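Local structure of probable ss-1,3-N-acetylglucosaminyltransferase (Staphylococcus aureus, 6H4F) at residues Ser167-Leu172 against Phe206-Lys211; Arg277-Gly282 against Gln321-Lys326. The protein is a probable glycosyltransferase of family 2, with a GT-A-type domain joined to a helical TarS-linker-type domain, and is seen here with the ligand FQ8 bound. All coordinates share one frame; numbering follows the deposited sequence.

Contact 1 (Ser167-Leu172 against Phe206-Lys211); sequences SIFYAL and FLMNSK. With FQ8 ([(2~{R},3~{S},4~{S})-2,3,4,5-tetrakis(oxidanyl)pentyl] [(2~{R},3~{R},4~{S})-2,3,4-tris(oxidanyl)-5-[oxidanyl-[(2~{R},3~{S},4~{S})-2,3,4-tris(oxidanyl)-5-phosphonooxy-pentoxy]phosphoryl]oxy-pentyl] hydrogen phosphate), chain M.
Leu207, close to the C-terminal end of helix 198-207, pushes its side chain against Ile168 and Phe169 of a short 3-10 segment and Leu172 just after it, in the loop between strands 134-142 and 177-179 of the GT-A-type glycosyltransferase domain. The contact illustrates how a ligand-binding loop can be backed by hydrocarbon on the side turned from its ligand. No hydrogen bond crosses between the segments. Among the apolar contacts, CD1 of Leu207 is the common partner: CG2 of Ile168 lies 3.8 Å from it and CD2 of Leu172 4.0 Å. The branch of Ile168 that touches is the one standing anti to its own backbone N (chi1 -57° places CG1 beside that nitrogen). The ring of Phe169 joins with its edge rather than a face, CE1 reaching Leu207 CD1 and CZ lying 4.3 Å from CE of Met208, both methyls near the ring plane.

The polar groups look elsewhere: within their segment, to FQ8 and to the rest of the chain, Leu172 O taking the hydroxyl of Thr203. On the helix side, Phe206 O takes both Asn209 N and Ser210 OG from opposite faces of its carbonyl plane, bonds that hold the type I turn Leu207-Ser210 to the residue before it. On the loop side, Ala171 N bonds to Ile168 O and closes the 3-10 turn. Tyr170 lays one ring face against the ligand, with OAL near the rim, while its hydroxyl donates to FQ8 OAA over 2.6 Å. Leu172 N meets the phosphate oxygen OAP of FQ8 at 2.7 Å, with a nearly straight N-H...O angle of 174°.

Contact 2 (Arg277-Gly282 against Gln321-Lys326); sequences RLLRHG and QIFNLK. With FQ8 ([(2~{R},3~{S},4~{S})-2,3,4,5-tetrakis(oxidanyl)pentyl] [(2~{R},3~{R},4~{S})-2,3,4-tris(oxidanyl)-5-[oxidanyl-[(2~{R},3~{S},4~{S})-2,3,4-tris(oxidanyl)-5-phosphonooxy-pentoxy]phosphoryl]oxy-pentyl] hydrogen phosphate), chain M.
Leu279 sits over a face of the Phe323 ring in a CH-pi contact, its CB 4.1 Å from the centroid and 13° off the ring normal, where helix 264-281 meets the start of helix 324-331 in the TarS-linker-type region. Farther along the same side chain, CD1 touches Phe323 CB at 3.7 Å. The next residue exploits the far rim of the ring: CG of Arg280 approaches Phe323 CZ to 3.7 Å, and CE2 stands over the centre of the guanidinium, whose plane is turned 83° from that of the ring.

FQ8 OAG covers the opposite face, and this flanking on both sides should limit rotation of the group. With the chain extended from CG to NE, Arg280 presents the guanidinium edge to a phosphate of FQ8: NH2 donates to OAO at 2.7 Å, and NE adds a weak bond to that oxygen. His281 lays a ring face over FQ8 CBH, its other face resting on Arg280 CB. Arg277, bent at chi2 (-108°), turns to a different phosphate, where NH1 donates to OAP over 2.8 Å.

In the next shell a water bridges the segments, donating to Leu279 O and accepting from Lys326 NZ at 2.8 Å; the same ammonium forms a salt bridge with Asp342. Phe323 is itself the N-cap residue of helix 324-331. Beyond, Leu278 packs on helix 242-256 and Leu325 on helix 335-344, while Asn324 bonds to Asn289 of a second subunit; the start of helix 324-331 thus lies at the subunit interface, and the C-terminal part of helix 264-281 beside FQ8.

How the contacts relate
Contacts 1 and 2, with centres about 19 Å apart, come one after the other along the chain, yet each lends one segment, 167-172 or 277-282, to the same FQ8 molecule. Loop 167-172 and helix segment 277-282 meet directly: Phe169 O lies 2.8 Å from Arg277 NH1, a probable hydrogen bond, and Tyr170 packs on the helix, its CD1 3.6 Å from His281 CD2. The phosphate oxygen OAP is shared by Leu172 N and Arg277, while the terminal phosphate is shared by Tyr170 and Arg280 through different oxygens. Residues 206-211 and 321-326 each back one of these ligand-binding segments. Asp199, Thr320, Lys150 and Ala151 add further bonds to FQ8, which thus spans the two family regions.

Contact 1 (Ser167-Leu172 against Phe206-Lys211)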
ATOM      1  N   SER A 167     -25.365  15.833  11.091  1.00 27.45           N
ATOM      2  CA  SER A 167     -23.913  15.912  11.300  1.00 31.87           C
ATOM      3  C   SER A 167     -23.546  16.277  12.743  1.00 29.57           C
ATOM      4  O   SER A 167     -22.516  16.925  12.953  1.00 33.94           O
ATOM      5  CB  SER A 167     -23.270  16.903  10.351  1.00 33.79           C
ATOM      6  OG  SER A 167     -23.604  16.596   9.016  1.00 39.19           O
ATOM      7  N   ILE A 168     -24.313  15.801  13.725  1.00 26.03           N
ATOM      8  CA  ILE A 168     -24.107  16.249  15.094  1.00 27.01           C
ATOM      9  C   ILE A 168     -22.812  15.667  15.672  1.00 29.53           C
ATOM     10  O   ILE A 168     -22.175  16.327  16.491  1.00 25.73           O
ATOM     11  CB  ILE A 168     -25.335  15.967  15.976  1.00 28.14           C
ATOM     12  CG1 ILE A 168     -26.584  16.638  15.395  1.00 27.48           C
ATOM     13  CG2 ILE A 168     -25.075  16.421  17.412  1.00 29.57           C
ATOM     14  CD1 ILE A 168     -27.821  16.471  16.240  1.00 29.64           C
ATOM     15  N   PHE A 169     -22.393  14.475  15.224  1.00 27.48           N
ATOM     16  CA  PHE A 169     -21.139  13.874  15.708  1.00 25.92           C
ATOM     17  C   PHE A 169     -19.920  14.648  15.176  1.00 25.87           C
ATOM     18  O   PHE A 169     -18.806  14.417  15.629  1.00 23.78           O
ATOM     19  CB  PHE A 169     -21.071  12.379  15.377  1.00 28.02           C
ATOM     20  CG  PHE A 169     -21.759  11.459  16.358  1.00 26.88           C
ATOM     21  CD1 PHE A 169     -22.517  11.953  17.401  1.00 29.29           C
ATOM     22  CD2 PHE A 169     -21.710  10.082  16.193  1.00 29.44           C
ATOM     23  CE1 PHE A 169     -23.135  11.099  18.305  1.00 29.26           C
ATOM     24  CE2 PHE A 169     -22.319   9.230  17.094  1.00 28.34           C
ATOM     25  CZ  PHE A 169     -23.015   9.738  18.160  1.00 31.23           C
ATOM     26  N   TYR A 170     -20.135  15.605  14.264  1.00 26.23           N
ATOM     27  CA  TYR A 170     -19.078  16.487  13.824  1.00 24.74           C
ATOM     28  C   TYR A 170     -19.123  17.847  14.558  1.00 29.11           C
ATOM     29  O   TYR A 170     -18.361  18.763  14.219  1.00 27.56           O
ATOM     30  CB  TYR A 170     -19.144  16.680  12.317  1.00 26.06           C
ATOM     31  CG  TYR A 170     -18.807  15.431  11.538  1.00 24.80           C
ATOM     32  CD1 TYR A 170     -17.507  15.029  11.412  1.00 25.60           C
ATOM     33  CD2 TYR A 170     -19.782  14.667  10.911  1.00 25.99           C
ATOM     34  CE1 TYR A 170     -17.154  13.899  10.690  1.00 26.88           C
ATOM     35  CE2 TYR A 170     -19.464  13.528  10.194  1.00 26.01           C
ATOM     36  CZ  TYR A 170     -18.140  13.140  10.079  1.00 26.65           C
ATOM     37  OH  TYR A 170     -17.785  12.028   9.362  1.00 25.58           O
ATOM     38  N   ALA A 171     -19.967  17.985  15.585  1.00 27.81           N
ATOM     39  CA  ALA A 171     -20.050  19.247  16.352  1.00 27.59           C
ATOM     40  C   ALA A 171     -20.287  18.917  17.828  1.00 27.68           C
ATOM     41  O   ALA A 171     -21.390  19.152  18.358  1.00 27.84           O
ATOM     42  CB  ALA A 171     -21.157  20.107  15.806  1.00 26.33           C
ATOM     43  N   LEU A 172     -19.273  18.324  18.465  1.00 27.01           N
ATOM     44  CA  LEU A 172     -19.418  17.738  19.790  1.00 29.79           C
ATOM     45  C   LEU A 172     -18.834  18.627  20.904  1.00 28.89           C
ATOM     46  O   LEU A 172     -18.743  18.167  22.041  1.00 30.69           O
ATOM     47  CB  LEU A 172     -18.726  16.373  19.773  1.00 28.15           C
ATOM     48  CG  LEU A 172     -19.456  15.273  19.019  1.00 26.43           C
ATOM     49  CD1 LEU A 172     -18.655  13.991  19.046  1.00 26.69           C
ATOM     50  CD2 LEU A 172     -20.842  15.016  19.579  1.00 29.41           C
ATOM     51  N   PHE A 206     -24.779  13.207  26.845  1.00 29.24           N
ATOM     52  CA  PHE A 206     -26.007  13.973  26.845  1.00 29.72           C
ATOM     53  C   PHE A 206     -26.916  13.514  25.699  1.00 30.00           C
ATOM     54  O   PHE A 206     -28.121  13.253  25.921  1.00 33.79           O
ATOM     55  CB  PHE A 206     -25.713  15.474  26.736  1.00 27.78           C
ATOM     56  CG  PHE A 206     -26.922  16.331  27.001  1.00 27.39           C
ATOM     57  CD1 PHE A 206     -27.823  16.613  25.992  1.00 26.90           C
ATOM     58  CD2 PHE A 206     -27.173  16.815  28.271  1.00 30.16           C
ATOM     59  CE1 PHE A 206     -28.944  17.384  26.247  1.00 31.94           C
ATOM     60  CE2 PHE A 206     -28.283  17.596  28.527  1.00 30.12           C
ATOM     61  CZ  PHE A 206     -29.175  17.872  27.514  1.00 31.42           C
ATOM     62  N   LEU A 207     -26.351  13.440  24.483  1.00 28.05           N
ATOM     63  CA  LEU A 207     -27.089  13.030  23.280  1.00 31.42           C
ATOM     64  C   LEU A 207     -27.697  11.631  23.474  1.00 27.78           C
ATOM     65  O   LEU A 207     -28.818  11.392  23.038  1.00 27.93           O
ATOM     66  CB  LEU A 207     -26.162  13.011  22.062  1.00 30.06           C
ATOM     67  CG  LEU A 207     -25.761  14.369  21.495  1.00 30.40           C
ATOM     68  CD1 LEU A 207     -24.620  14.219  20.504  1.00 28.17           C
ATOM     69  CD2 LEU A 207     -26.950  15.084  20.855  1.00 28.80           C
ATOM     70  N   MET A 208     -26.955  10.727  24.112  1.00 27.25           N
ATOM     71  CA  MET A 208     -27.379   9.339  24.257  1.00 29.00           C
ATOM     72  C   MET A 208     -28.450   9.208  25.354  1.00 32.50           C
ATOM     73  O   MET A 208     -29.036   8.133  25.502  1.00 31.22           O
ATOM     74  CB  MET A 208     -26.193   8.433  24.594  1.00 28.20           C
ATOM     75  CG  MET A 208     -25.193   8.267  23.452  1.00 29.02           C
ATOM     76  SD  MET A 208     -25.949   7.629  21.918  1.00 32.24           S
ATOM     77  CE  MET A 208     -26.180   9.156  21.028  1.00 33.80           C
ATOM     78  N   ASN A 209     -28.720  10.290  26.095  1.00 32.52           N
ATOM     79  CA  ASN A 209     -29.706  10.289  27.184  1.00 32.86           C
ATOM     80  C   ASN A 209     -30.803  11.339  26.945  1.00 32.67           C
ATOM     81  O   ASN A 209     -31.524  11.647  27.851  1.00 37.65           O
ATOM     82  CB  ASN A 209     -29.039  10.500  28.546  1.00 34.13           C
ATOM     83  CG  ASN A 209     -28.280   9.277  29.001  1.00 40.10           C
ATOM     84  OD1 ASN A 209     -28.857   8.371  29.582  1.00 42.47           O
ATOM     85  ND2 ASN A 209     -26.994   9.195  28.686  1.00 42.74           N
ATOM     86  N   SER A 210     -30.963  11.819  25.707  1.00 33.30           N
ATOM     87  CA  SER A 210     -32.022  12.765  25.365  1.00 34.75           C
ATOM     88  C   SER A 210     -32.459  12.550  23.908  1.00 34.89           C
ATOM     89  O   SER A 210     -31.736  11.890  23.154  1.00 33.21           O
ATOM     90  CB  SER A 210     -31.546  14.186  25.600  1.00 34.29           C
ATOM     91  OG  SER A 210     -30.379  14.463  24.825  1.00 33.93           O
ATOM     92  N   LYS A 211     -33.584  13.151  23.521  1.00 32.77           N
ATOM     93  CA  LYS A 211     -34.239  12.893  22.229  1.00 38.21           C
ATOM     94  C   LYS A 211     -34.293  14.149  21.343  1.00 34.65           C
ATOM     95  O   LYS A 211     -34.232  14.065  20.105  1.00 35.63           O
ATOM     96  CB  LYS A 211     -35.679  12.342  22.303  1.00 45.10           C
ATOM     97  CG  LYS A 211     -36.447  12.161  23.620  1.00 68.23           C
ATOM     98  CD  LYS A 211     -37.582  11.189  23.473  1.00 64.18           C
TER
HETATM   99  OAN FQ8 M 401     -20.373  11.311   5.100  1.00 39.71           O
HETATM  100  PBL FQ8 M 401     -19.150  11.576   6.107  1.00 32.53           P
HETATM  101  OAO FQ8 M 401     -18.056  10.473   5.717  1.00 34.34           O
HETATM  102  OAA FQ8 M 401     -19.572  11.457   7.515  1.00 31.67           O
HETATM  103  OAX FQ8 M 401     -18.529  12.994   5.704  1.00 42.43           O
HETATM  104  CAS FQ8 M 401     -18.100  13.938   6.683  1.00 35.88           C
HETATM  105  CBE FQ8 M 401     -17.999  15.317   6.025  1.00 37.87           C
HETATM  106  OAG FQ8 M 401     -17.149  15.247   4.880  1.00 34.53           O
HETATM  107  CBJ FQ8 M 401     -17.457  16.350   7.019  1.00 41.50           C
HETATM  108  OAL FQ8 M 401     -16.474  15.778   7.882  1.00 35.36           O
HETATM  109  CBF FQ8 M 401     -18.623  16.854   7.855  1.00 43.11           C
HETATM  110  OAH FQ8 M 401     -19.497  17.587   7.001  1.00 55.78           O
HETATM  111  CAU FQ8 M 401     -18.109  17.743   8.993  1.00 42.42           C
HETATM  112  OAZ FQ8 M 401     -17.220  18.738   8.483  1.00 34.41           O
HETATM  113  PBN FQ8 M 401     -17.215  20.221   9.118  1.00 37.72           P
HETATM  114  OAQ FQ8 M 401     -18.761  20.612   9.282  1.00 31.15           O
HETATM  115  OAC FQ8 M 401     -16.498  21.182   8.254  1.00 33.66           O
HETATM  116  OBB FQ8 M 401     -16.617  20.106  10.598  1.00 45.02           O
HETATM  117  CAW FQ8 M 401     -15.289  19.619  10.797  1.00 52.78           C
HETATM  118  CBH FQ8 M 401     -15.070  19.206  12.256  1.00 55.27           C
HETATM  119  OAJ FQ8 M 401     -16.289  18.718  12.818  1.00 35.06           O
HETATM  120  CBK FQ8 M 401     -14.567  20.405  13.065  1.00 64.62           C
HETATM  121  OAM FQ8 M 401     -13.603  21.123  12.295  1.00 63.13           O
HETATM  122  CBG FQ8 M 401     -13.916  19.926  14.365  1.00 50.20           C
HETATM  123  OAI FQ8 M 401     -12.869  19.009  14.064  1.00 54.21           O
HETATM  124  CAV FQ8 M 401     -14.960  19.234  15.237  1.00 61.60           C
HETATM  125  OBA FQ8 M 401     -14.704  19.514  16.612  1.00 46.84           O
HETATM  126  PBM FQ8 M 401     -15.932  19.568  17.647  1.00 51.35           P
HETATM  127  OAP FQ8 M 401     -16.744  18.202  17.400  1.00 46.92           O
HETATM  128  OAB FQ8 M 401     -16.773  20.766  17.425  1.00 36.78           O
HETATM  129  OAY FQ8 M 401     -15.323  19.475  19.127  1.00 59.18           O
HETATM  130  CAT FQ8 M 401     -14.070  18.833  19.370  1.00 75.99           C
HETATM  131  CBD FQ8 M 401     -13.184  19.736  20.236  1.00 90.24           C
HETATM  132  OAF FQ8 M 401     -13.986  20.451  21.181  1.00 75.06           O
HETATM  133  CBI FQ8 M 401     -12.152  18.884  20.986  1.00102.68           C
HETATM  134  OAK FQ8 M 401     -12.749  17.657  21.412  1.00 56.62           O
HETATM  135  CBC FQ8 M 401     -10.952  18.582  20.083  1.00 93.40           C
HETATM  136  OAE FQ8 M 401     -11.344  18.624  18.708  1.00 79.07           O
HETATM  137  CAR FQ8 M 401      -9.859  19.623  20.335  1.00 98.61           C
HETATM  138  OAD FQ8 M 401      -8.576  19.028  20.129  1.00111.09           O

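Contact 2 (Arg277-Gly282 against Gln321-Lys326)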
ATOM      1  N   ARG A 277     -15.845   9.939  12.180  1.00 25.66           N
ATOM      2  CA  ARG A 277     -15.462  11.250  12.675  1.00 29.10           C
ATOM      3  C   ARG A 277     -14.049  11.186  13.282  1.00 29.39           C
ATOM      4  O   ARG A 277     -13.230  12.078  13.064  1.00 29.91           O
ATOM      5  CB  ARG A 277     -16.469  11.789  13.696  1.00 28.37           C
ATOM      6  CG  ARG A 277     -16.023  13.087  14.369  1.00 29.08           C
ATOM      7  CD  ARG A 277     -15.605  12.954  15.839  1.00 29.88           C
ATOM      8  NE  ARG A 277     -14.726  14.021  16.301  1.00 33.04           N
ATOM      9  CZ  ARG A 277     -15.122  15.264  16.601  1.00 44.71           C
ATOM     10  NH1 ARG A 277     -16.379  15.661  16.389  1.00 34.65           N
ATOM     11  NH2 ARG A 277     -14.259  16.121  17.117  1.00 38.32           N
ATOM     12  N   LEU A 278     -13.784  10.106  14.027  1.00 26.70           N
ATOM     13  CA  LEU A 278     -12.502   9.885  14.668  1.00 26.81           C
ATOM     14  C   LEU A 278     -11.392   9.781  13.613  1.00 28.49           C
ATOM     15  O   LEU A 278     -10.306  10.334  13.798  1.00 26.68           O
ATOM     16  CB  LEU A 278     -12.606   8.614  15.506  1.00 27.65           C
ATOM     17  CG  LEU A 278     -11.354   8.206  16.277  1.00 31.97           C
ATOM     18  CD1 LEU A 278     -10.964   9.294  17.277  1.00 32.95           C
ATOM     19  CD2 LEU A 278     -11.594   6.889  17.006  1.00 31.53           C
ATOM     20  N   LEU A 279     -11.667   9.083  12.506  1.00 27.78           N
ATOM     21  CA  LEU A 279     -10.680   8.919  11.455  1.00 28.61           C
ATOM     22  C   LEU A 279     -10.532  10.215  10.652  1.00 27.15           C
ATOM     23  O   LEU A 279      -9.452  10.491  10.164  1.00 27.52           O
ATOM     24  CB  LEU A 279     -11.078   7.754  10.547  1.00 26.37           C
ATOM     25  CG  LEU A 279     -11.006   6.390  11.215  1.00 29.10           C
ATOM     26  CD1 LEU A 279     -11.574   5.309  10.315  1.00 31.61           C
ATOM     27  CD2 LEU A 279      -9.587   6.064  11.597  1.00 30.19           C
ATOM     28  N   ARG A 280     -11.594  11.012  10.534  1.00 26.95           N
ATOM     29  CA  ARG A 280     -11.472  12.282   9.804  1.00 29.00           C
ATOM     30  C   ARG A 280     -10.805  13.376  10.653  1.00 31.01           C
ATOM     31  O   ARG A 280     -10.140  14.221  10.085  1.00 31.32           O
ATOM     32  CB  ARG A 280     -12.818  12.810   9.325  1.00 29.54           C
ATOM     33  CG  ARG A 280     -13.424  12.017   8.179  1.00 32.70           C
ATOM     34  CD  ARG A 280     -14.697  12.703   7.738  1.00 35.23           C
ATOM     35  NE  ARG A 280     -15.386  11.951   6.718  1.00 33.27           N
ATOM     36  CZ  ARG A 280     -15.022  11.932   5.445  1.00 35.10           C
ATOM     37  NH1 ARG A 280     -13.907  12.542   5.069  1.00 31.07           N
ATOM     38  NH2 ARG A 280     -15.739  11.251   4.570  1.00 32.62           N
ATOM     39  N   HIS A 281     -11.042  13.401  11.974  1.00 30.66           N
ATOM     40  CA  HIS A 281     -10.703  14.597  12.778  1.00 30.47           C
ATOM     41  C   HIS A 281     -10.002  14.267  14.103  1.00 32.07           C
ATOM     42  O   HIS A 281      -9.753  15.158  14.866  1.00 30.20           O
ATOM     43  CB  HIS A 281     -11.959  15.413  13.099  1.00 27.80           C
ATOM     44  CG  HIS A 281     -12.712  15.854  11.899  1.00 31.03           C
ATOM     45  ND1 HIS A 281     -12.161  16.671  10.945  1.00 32.19           N
ATOM     46  CD2 HIS A 281     -13.975  15.584  11.495  1.00 32.48           C
ATOM     47  CE1 HIS A 281     -13.059  16.896  10.002  1.00 35.99           C
ATOM     48  NE2 HIS A 281     -14.183  16.252  10.323  1.00 31.87           N
ATOM     49  N   GLY A 282      -9.688  12.995  14.373  1.00 31.97           N
ATOM     50  CA  GLY A 282      -9.108  12.609  15.656  1.00 29.94           C
ATOM     51  C   GLY A 282      -7.711  13.173  15.867  1.00 31.70           C
ATOM     52  O   GLY A 282      -7.021  13.595  14.913  1.00 31.43           O
ATOM     53  N   GLN A 321     -16.593   4.362   3.447  1.00 33.43           N
ATOM     54  CA  GLN A 321     -15.884   3.184   2.983  1.00 36.07           C
ATOM     55  C   GLN A 321     -14.482   3.523   2.448  1.00 35.29           C
ATOM     56  O   GLN A 321     -13.666   2.611   2.356  1.00 33.06           O
ATOM     57  CB  GLN A 321     -16.730   2.367   2.005  1.00 44.46           C
ATOM     58  CG  GLN A 321     -17.763   1.488   2.716  1.00 59.95           C
ATOM     59  CD  GLN A 321     -17.160   0.489   3.690  1.00 74.29           C
ATOM     60  OE1 GLN A 321     -16.382  -0.391   3.321  1.00 88.38           O
ATOM     61  NE2 GLN A 321     -17.527   0.605   4.956  1.00 50.43           N
ATOM     62  N   ILE A 322     -14.157   4.795   2.182  1.00 31.65           N
ATOM     63  CA  ILE A 322     -12.762   5.169   1.895  1.00 34.88           C
ATOM     64  C   ILE A 322     -11.839   4.770   3.049  1.00 32.83           C
ATOM     65  O   ILE A 322     -10.645   4.618   2.826  1.00 35.75           O
ATOM     66  CB  ILE A 322     -12.566   6.670   1.588  1.00 40.80           C
ATOM     67  CG1 ILE A 322     -13.139   7.565   2.676  1.00 38.21           C
ATOM     68  CG2 ILE A 322     -13.111   7.023   0.214  1.00 46.39           C
ATOM     69  CD1 ILE A 322     -12.651   8.993   2.580  1.00 46.39           C
ATOM     70  N   PHE A 323     -12.378   4.624   4.268  1.00 30.48           N
ATOM     71  CA  PHE A 323     -11.596   4.284   5.455  1.00 29.90           C
ATOM     72  C   PHE A 323     -11.534   2.775   5.724  1.00 31.92           C
ATOM     73  O   PHE A 323     -11.005   2.363   6.762  1.00 28.64           O
ATOM     74  CB  PHE A 323     -12.156   5.015   6.675  1.00 31.21           C
ATOM     75  CG  PHE A 323     -12.020   6.512   6.590  1.00 32.48           C
ATOM     76  CD1 PHE A 323     -10.765   7.100   6.541  1.00 33.18           C
ATOM     77  CD2 PHE A 323     -13.132   7.334   6.534  1.00 32.15           C
ATOM     78  CE1 PHE A 323     -10.622   8.478   6.458  1.00 35.45           C
ATOM     79  CE2 PHE A 323     -12.983   8.712   6.440  1.00 39.73           C
ATOM     80  CZ  PHE A 323     -11.727   9.283   6.402  1.00 33.94           C
ATOM     81  N   ASN A 324     -12.010   1.943   4.799  1.00 29.94           N
ATOM     82  CA  ASN A 324     -12.133   0.502   5.064  1.00 32.82           C
ATOM     83  C   ASN A 324     -10.752  -0.082   5.403  1.00 28.55           C
ATOM     84  O   ASN A 324     -10.607  -0.835   6.368  1.00 26.29           O
ATOM     85  CB  ASN A 324     -12.812  -0.255   3.915  1.00 35.79           C
ATOM     86  CG  ASN A 324     -11.946  -0.431   2.677  1.00 44.77           C
ATOM     87  OD1 ASN A 324     -11.270   0.503   2.236  1.00 47.24           O
ATOM     88  ND2 ASN A 324     -11.945  -1.629   2.106  1.00 50.90           N
ATOM     89  N   LEU A 325      -9.727   0.278   4.629  1.00 27.11           N
ATOM     90  CA  LEU A 325      -8.405  -0.305   4.812  1.00 29.24           C
ATOM     91  C   LEU A 325      -7.774   0.236   6.095  1.00 27.08           C
ATOM     92  O   LEU A 325      -7.239  -0.528   6.904  1.00 26.85           O
ATOM     93  CB  LEU A 325      -7.553  -0.009   3.578  1.00 29.94           C
ATOM     94  CG  LEU A 325      -6.082  -0.394   3.716  1.00 33.22           C
ATOM     95  CD1 LEU A 325      -5.887  -1.866   4.032  1.00 32.10           C
ATOM     96  CD2 LEU A 325      -5.322  -0.045   2.437  1.00 34.30           C
ATOM     97  N   LYS A 326      -7.876   1.554   6.307  1.00 29.93           N
ATOM     98  CA  LYS A 326      -7.281   2.151   7.489  1.00 27.50           C
ATOM     99  C   LYS A 326      -7.886   1.539   8.752  1.00 31.80           C
ATOM    100  O   LYS A 326      -7.157   1.203   9.705  1.00 28.00           O
ATOM    101  CB  LYS A 326      -7.446   3.670   7.504  1.00 32.39           C
ATOM    102  CG  LYS A 326      -6.701   4.343   8.647  1.00 32.44           C
ATOM    103  CD  LYS A 326      -6.447   5.811   8.445  1.00 32.65           C
ATOM    104  CE  LYS A 326      -5.570   6.388   9.541  1.00 34.06           C
ATOM    105  NZ  LYS A 326      -5.328   7.843   9.373  1.00 36.92           N
TER
HETATM  106  OAN FQ8 M 401     -20.373  11.311   5.100  1.00 39.71           O
HETATM  107  PBL FQ8 M 401     -19.150  11.576   6.107  1.00 32.53           P
HETATM  108  OAO FQ8 M 401     -18.056  10.473   5.717  1.00 34.34           O
HETATM  109  OAA FQ8 M 401     -19.572  11.457   7.515  1.00 31.67           O
HETATM  110  OAX FQ8 M 401     -18.529  12.994   5.704  1.00 42.43           O
HETATM  111  CAS FQ8 M 401     -18.100  13.938   6.683  1.00 35.88           C
HETATM  112  CBE FQ8 M 401     -17.999  15.317   6.025  1.00 37.87           C
HETATM  113  OAG FQ8 M 401     -17.149  15.247   4.880  1.00 34.53           O
HETATM  114  CBJ FQ8 M 401     -17.457  16.350   7.019  1.00 41.50           C
HETATM  115  OAL FQ8 M 401     -16.474  15.778   7.882  1.00 35.36           O
HETATM  116  CBF FQ8 M 401     -18.623  16.854   7.855  1.00 43.11           C
HETATM  117  OAH FQ8 M 401     -19.497  17.587   7.001  1.00 55.78           O
HETATM  118  CAU FQ8 M 401     -18.109  17.743   8.993  1.00 42.42           C
HETATM  119  OAZ FQ8 M 401     -17.220  18.738   8.483  1.00 34.41           O
HETATM  120  PBN FQ8 M 401     -17.215  20.221   9.118  1.00 37.72           P
HETATM  121  OAQ FQ8 M 401     -18.761  20.612   9.282  1.00 31.15           O
HETATM  122  OAC FQ8 M 401     -16.498  21.182   8.254  1.00 33.66           O
HETATM  123  OBB FQ8 M 401     -16.617  20.106  10.598  1.00 45.02           O
HETATM  124  CAW FQ8 M 401     -15.289  19.619  10.797  1.00 52.78           C
HETATM  125  CBH FQ8 M 401     -15.070  19.206  12.256  1.00 55.27           C
HETATM  126  OAJ FQ8 M 401     -16.289  18.718  12.818  1.00 35.06           O
HETATM  127  CBK FQ8 M 401     -14.567  20.405  13.065  1.00 64.62           C
HETATM  128  OAM FQ8 M 401     -13.603  21.123  12.295  1.00 63.13           O
HETATM  129  CBG FQ8 M 401     -13.916  19.926  14.365  1.00 50.20           C
HETATM  130  OAI FQ8 M 401     -12.869  19.009  14.064  1.00 54.21           O
HETATM  131  CAV FQ8 M 401     -14.960  19.234  15.237  1.00 61.60           C
HETATM  132  OBA FQ8 M 401     -14.704  19.514  16.612  1.00 46.84           O
HETATM  133  PBM FQ8 M 401     -15.932  19.568  17.647  1.00 51.35           P
HETATM  134  OAP FQ8 M 401     -16.744  18.202  17.400  1.00 46.92           O
HETATM  135  OAB FQ8 M 401     -16.773  20.766  17.425  1.00 36.78           O
HETATM  136  OAY FQ8 M 401     -15.323  19.475  19.127  1.00 59.18           O
HETATM  137  CAT FQ8 M 401     -14.070  18.833  19.370  1.00 75.99           C
HETATM  138  CBD FQ8 M 401     -13.184  19.736  20.236  1.00 90.24           C
HETATM  139  OAF FQ8 M 401     -13.986  20.451  21.181  1.00 75.06           O
HETATM  140  CBI FQ8 M 401     -12.152  18.884  20.986  1.00102.68           C
HETATM  141  OAK FQ8 M 401     -12.749  17.657  21.412  1.00 56.62           O
HETATM  142  CBC FQ8 M 401     -10.952  18.582  20.083  1.00 93.40           C
HETATM  143  OAE FQ8 M 401     -11.344  18.624  18.708  1.00 79.07           O
HETATM  144  CAR FQ8 M 401      -9.859  19.623  20.335  1.00 98.61           C
HETATM  145  OAD FQ8 M 401      -8.576  19.028  20.129  1.00111.09           O
HETATM  146  O   HOH W   1      -7.782   9.088   8.906  1.00 39.75           O